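Local coordinates for protein trypsin inhibitor 3 (Spinacia oleracea, PDB 4AOR) that inhibits trypsin, a serine protease, as a small knottin tied together by three disulfide bridges, at residues C20-A24 with I33-Q37; I10-F14 with A24-H28. One frame throughout, in Å; residues are numbered along the deposited sequence.

Contact 1. Residues C20-A24 with I33-Q37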
loop_
_atom_site.group_PDB
_atom_site.type_symbol
_atom_site.label_atom_id
_atom_site.label_comp_id
_atom_site.label_asym_id
_atom_site.label_seq_id
_atom_site.Cartn_x
_atom_site.Cartn_y
_atom_site.Cartn_z
ATOM N N CYS D 20 -0.049 -18.832 -10.579
ATOM C CA CYS D 20 1.006 -18.488 -11.507
ATOM C C CYS D 20 1.263 -19.668 -12.430
ATOM O O CYS D 20 1.302 -20.815 -11.963
ATOM C CB CYS D 20 2.300 -18.187 -10.745
ATOM S SG CYS D 20 2.208 -16.723 -9.642
ATOM N N CYS D 21 1.466 -19.382 -13.715
ATOM C CA CYS D 21 1.795 -20.439 -14.665
ATOM C C CYS D 21 2.996 -21.246 -14.171
ATOM O O CYS D 21 3.011 -22.480 -14.290
ATOM C CB CYS D 21 2.060 -19.858 -16.059
ATOM S SG CYS D 21 0.617 -19.072 -16.759
ATOM N N SER D 22 3.958 -20.548 -13.556
ATOM C CA SER D 22 5.215 -21.133 -13.083
ATOM C C SER D 22 5.081 -21.923 -11.788
ATOM O O SER D 22 5.992 -22.649 -11.398
ATOM C CB SER D 22 6.233 -20.032 -12.836
ATOM O OG SER D 22 5.835 -19.305 -11.690
ATOM N N GLY D 23 3.960 -21.755 -11.101
ATOM C CA GLY D 23 3.698 -22.508 -9.896
ATOM C C GLY D 23 4.400 -21.939 -8.681
ATOM O O GLY D 23 4.444 -22.592 -7.631
ATOM N N ALA D 24 4.951 -20.729 -8.816
ATOM C CA ALA D 24 5.559 -20.048 -7.671
ATOM C C ALA D 24 5.194 -18.573 -7.627
ATOM O O ALA D 24 5.477 -17.823 -8.562
ATOM C CB ALA D 24 7.055 -20.191 -7.696
ATOM N N ILE D 33 5.060 -6.185 -3.181
ATOM C CA ILE D 33 4.020 -7.072 -3.659
ATOM C C ILE D 33 4.643 -8.445 -3.845
ATOM O O ILE D 33 5.861 -8.572 -3.832
ATOM C CB ILE D 33 3.526 -6.658 -5.064
ATOM C CG1 ILE D 33 4.696 -6.379 -5.992
ATOM C CG2 ILE D 33 2.590 -5.454 -4.999
ATOM C CD1 ILE D 33 4.272 -6.348 -7.434
ATOM N N PHE D 34 3.796 -9.445 -4.042
ATOM C CA PHE D 34 4.223 -10.748 -4.529
ATOM C C PHE D 34 4.103 -10.757 -6.066
ATOM O O PHE D 34 3.262 -10.053 -6.643
ATOM C CB PHE D 34 3.329 -11.842 -3.959
ATOM C CG PHE D 34 3.639 -12.213 -2.535
ATOM C CD1 PHE D 34 3.310 -11.345 -1.495
ATOM C CD2 PHE D 34 4.227 -13.432 -2.235
ATOM C CE1 PHE D 34 3.587 -11.691 -0.166
ATOM C CE2 PHE D 34 4.508 -13.778 -0.899
ATOM C CZ PHE D 34 4.183 -12.896 0.125
ATOM N N VAL D 35 4.984 -11.515 -6.723
ATOM C CA VAL D 35 4.930 -11.674 -8.183
ATOM C C VAL D 35 5.129 -13.123 -8.557
ATOM O O VAL D 35 5.682 -13.904 -7.767
ATOM C CB VAL D 35 5.999 -10.855 -8.930
ATOM C CG1 VAL D 35 5.658 -9.364 -8.908
ATOM C CG2 VAL D 35 7.415 -11.145 -8.362
ATOM N N CYS D 36 4.689 -13.475 -9.760
ATOM C CA CYS D 36 4.915 -14.829 -10.260
ATOM C C CYS D 36 6.357 -14.978 -10.689
ATOM O O CYS D 36 6.894 -14.159 -11.437
ATOM C CB CYS D 36 3.982 -15.129 -11.452
ATOM S SG CYS D 36 2.237 -15.204 -10.994
ATOM N N GLN D 37 6.976 -16.043 -10.213
ATOM C CA GLN D 37 8.310 -16.432 -10.657
ATOM C C GLN D 37 8.314 -16.648 -12.173
ATOM O O GLN D 37 7.290 -17.065 -12.758
ATOM C CB GLN D 37 8.702 -17.705 -9.919
ATOM C CG GLN D 37 10.086 -18.228 -10.170
ATOM C CD GLN D 37 10.319 -19.504 -9.383
ATOM O OE1 GLN D 37 10.558 -19.468 -8.173
ATOM N NE2 GLN D 37 10.218 -20.645 -10.064
ATOM O OXT GLN D 37 9.316 -16.382 -12.852
HETATM O O HOH W 1 4.056 -17.602 -13.875
#
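The threading bridge of the cystine knot, Cys20–Cys36, joins Cys20, at the head of segment 20–24, to strand 34–36; hydrogen bonds add the C-terminal Gln37. Cys20 SG and Cys36 SG are 2.0 Å apart, and a chi3 of -77° makes the bridge left-handed. Both sulfurs lie beside their own backbone N, and both cysteines are buried. Cys20 opens a type I beta turn that ends at Gly23, and this turn brings Ser22 and Ala24 round to the end of the chain.

There the Gln37 N–H points almost straight at Ala24 O (2.9 Å, 167° at the hydrogen), while Cys36 CA approaches the same oxygen in a C–H...O contact. Ser22 OG donates to Gln37 O at 2.9 Å from above the plane of the terminal carboxylate, 39° out of it. Ser7 OG also bonds this oxygen, and water 1, which accepts from Ser22 N at 3.0 Å, reaches it weakly. Several groups therefore hold the probably charged terminus. The Gln37 side chain is extended, with CG anti to the backbone N, and its amide rests on the methyl of Ala24, OE1 being 3.6 Å from Ala24 CB.

Cys21, next to Cys20, is bridged to Cys4, so adjacent cysteines serve two different disulfides. Such a link, passing through the ring closed by two others, defines the knottin.

Contact 2. Residues I10-F14 with A24-H28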
loop_
_atom_site.group_PDB
_atom_site.type_symbol
_atom_site.label_atom_id
_atom_site.label_comp_id
_atom_site.label_asym_id
_atom_site.label_seq_id
_atom_site.Cartn_x
_atom_site.Cartn_y
_atom_site.Cartn_z
ATOM N N ILE D 10 1.649 -9.625 -11.015
ATOM C CA ILE D 10 1.272 -9.525 -9.618
ATOM C C ILE D 10 0.504 -10.776 -9.187
ATOM O O ILE D 10 -0.323 -11.312 -9.945
ATOM C CB ILE D 10 0.302 -8.350 -9.421
ATOM C CG1 ILE D 10 0.979 -7.037 -9.820
ATOM C CG2 ILE D 10 -0.188 -8.293 -7.968
ATOM C CD1 ILE D 10 -0.035 -5.863 -9.948
ATOM N N CYS D 11 0.750 -11.223 -7.970
ATOM C CA CYS D 11 -0.033 -12.291 -7.390
ATOM C C CYS D 11 -0.158 -12.091 -5.892
ATOM O O CYS D 11 0.275 -11.062 -5.365
ATOM C CB CYS D 11 0.579 -13.665 -7.717
ATOM S SG CYS D 11 2.290 -13.871 -7.172
ATOM N N SER D 12 -0.730 -13.080 -5.224
ATOM C CA SER D 12 -1.084 -12.966 -3.806
ATOM C C SER D 12 -0.331 -13.916 -2.924
ATOM O O SER D 12 -0.347 -15.118 -3.157
ATOM C CB SER D 12 -2.560 -13.248 -3.593
ATOM O OG SER D 12 -2.905 -13.154 -2.208
ATOM N N GLY D 13 0.246 -13.393 -1.854
ATOM C CA GLY D 13 0.833 -14.248 -0.841
ATOM C C GLY D 13 -0.170 -15.166 -0.143
ATOM O O GLY D 13 0.251 -16.104 0.548
ATOM N N PHE D 14 -1.470 -14.903 -0.300
ATOM C CA PHE D 14 -2.511 -15.721 0.326
ATOM C C PHE D 14 -2.996 -16.849 -0.571
ATOM O O PHE D 14 -3.736 -17.723 -0.117
ATOM C CB PHE D 14 -3.747 -14.883 0.703
ATOM C CG PHE D 14 -3.501 -13.856 1.780
ATOM C CD1 PHE D 14 -3.107 -12.566 1.451
ATOM C CD2 PHE D 14 -3.706 -14.166 3.117
ATOM C CE1 PHE D 14 -2.891 -11.613 2.448
ATOM C CE2 PHE D 14 -3.485 -13.234 4.112
ATOM C CZ PHE D 14 -3.077 -11.944 3.782
ATOM N N ALA D 24 4.951 -20.729 -8.816
ATOM C CA ALA D 24 5.559 -20.048 -7.671
ATOM C C ALA D 24 5.194 -18.573 -7.627
ATOM O O ALA D 24 5.477 -17.823 -8.562
ATOM C CB ALA D 24 7.055 -20.191 -7.696
ATOM N N CYS D 25 4.573 -18.182 -6.526
ATOM C CA CYS D 25 4.260 -16.784 -6.270
ATOM C C CYS D 25 5.164 -16.358 -5.130
ATOM O O CYS D 25 5.046 -16.876 -4.016
ATOM C CB CYS D 25 2.793 -16.664 -5.868
ATOM S SG CYS D 25 2.251 -14.971 -5.449
ATOM N N VAL D 26 6.053 -15.411 -5.399
ATOM C CA VAL D 26 7.145 -15.109 -4.472
ATOM C C VAL D 26 7.209 -13.635 -4.143
ATOM O O VAL D 26 6.740 -12.812 -4.918
ATOM C CB VAL D 26 8.481 -15.516 -5.084
ATOM C CG1 VAL D 26 8.537 -17.031 -5.254
ATOM C CG2 VAL D 26 8.692 -14.823 -6.426
ATOM N N PRO D 27 7.778 -13.287 -2.987
ATOM C CA PRO D 27 7.897 -11.845 -2.725
ATOM C C PRO D 27 8.855 -11.203 -3.705
ATOM O O PRO D 27 9.931 -11.757 -4.009
ATOM C CB PRO D 27 8.490 -11.783 -1.308
ATOM C CG PRO D 27 8.203 -13.125 -0.705
ATOM C CD PRO D 27 8.150 -14.112 -1.830
ATOM N N HIS D 28 8.452 -10.059 -4.248
ATOM C CA HIS D 28 9.347 -9.246 -5.041
ATOM C C HIS D 28 10.475 -8.750 -4.143
ATOM O O HIS D 28 10.258 -8.480 -2.946
ATOM C CB HIS D 28 8.592 -8.082 -5.687
ATOM C CG HIS D 28 9.334 -7.432 -6.809
ATOM N ND1 HIS D 28 10.257 -6.417 -6.617
ATOM C CD2 HIS D 28 9.285 -7.646 -8.148
ATOM C CE1 HIS D 28 10.741 -6.042 -7.787
ATOM N NE2 HIS D 28 10.176 -6.778 -8.733
#
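Ser12 OG accepts from Phe14 N at 3.0 Å (155° at the hydrogen), closing an ST turn, and also hydrogen-bonds to the backbone of another protein chain; the carbonyl O of the same serine lies 3.5 Å from Cys25 SG. The contact is the second bridge of the cystine knot, Cys11–Cys25, which spans the two outer strands of the antiparallel sheet, 10–11 and 25–27, past the central strand 34–36.

With CA atoms 6.3 Å apart, the strands are joined here by sulfur and by no backbone pairing of their own. A chi3 of 104° makes the bridge right-handed and somewhat more open than a right angle. The two halves reach it differently: Cys25 SG stands anti to its backbone N (chi1 178°), whereas Cys11 SG sits between its backbone N and carbonyl carbon. Cys20, Cys36 and Phe34 pack around Cys11, and Cys20 and Phe34 also touch Cys25, so the bridge is set into the centre of this very small protein.

In the loop that follows, Gln19 OE1 bonds Ser12 N, and the Ser12 hydroxyl lies in the plane of the Phe14 ring, at its edge. Ser12 and Phe14 pack against aromatic side chains of the other protein, so this loop forms part of the interface with that chain.

At the bridge itself the sulfurs are 2.0 Å apart, and the covalent geometry places Cys11 CB 3.1 Å from Cys25 SG.

How the contacts relate
Contacts 1 and 2, with centres about 5 Å apart, share Ala24 and supply two of the three disulfides of one knot. Cys11 SG lies 3.8 Å from Cys20 SG, so the two bridges pack directly against each other. The sheet joins them as well: Val26 N lies 2.8 Å from Val35 O and His28 N 3.0 Å from Ile33 O, both probable hydrogen bonds, the first pairing strands 25–27 and 34–36, the second continuing the pairing just beyond the strands. Ile33, part of the probable reactive bond, begins segment 33–37, its side chain about 8 Å from that of Cys11. As in other knottin inhibitors, the knot probably supports the loop carrying this bond.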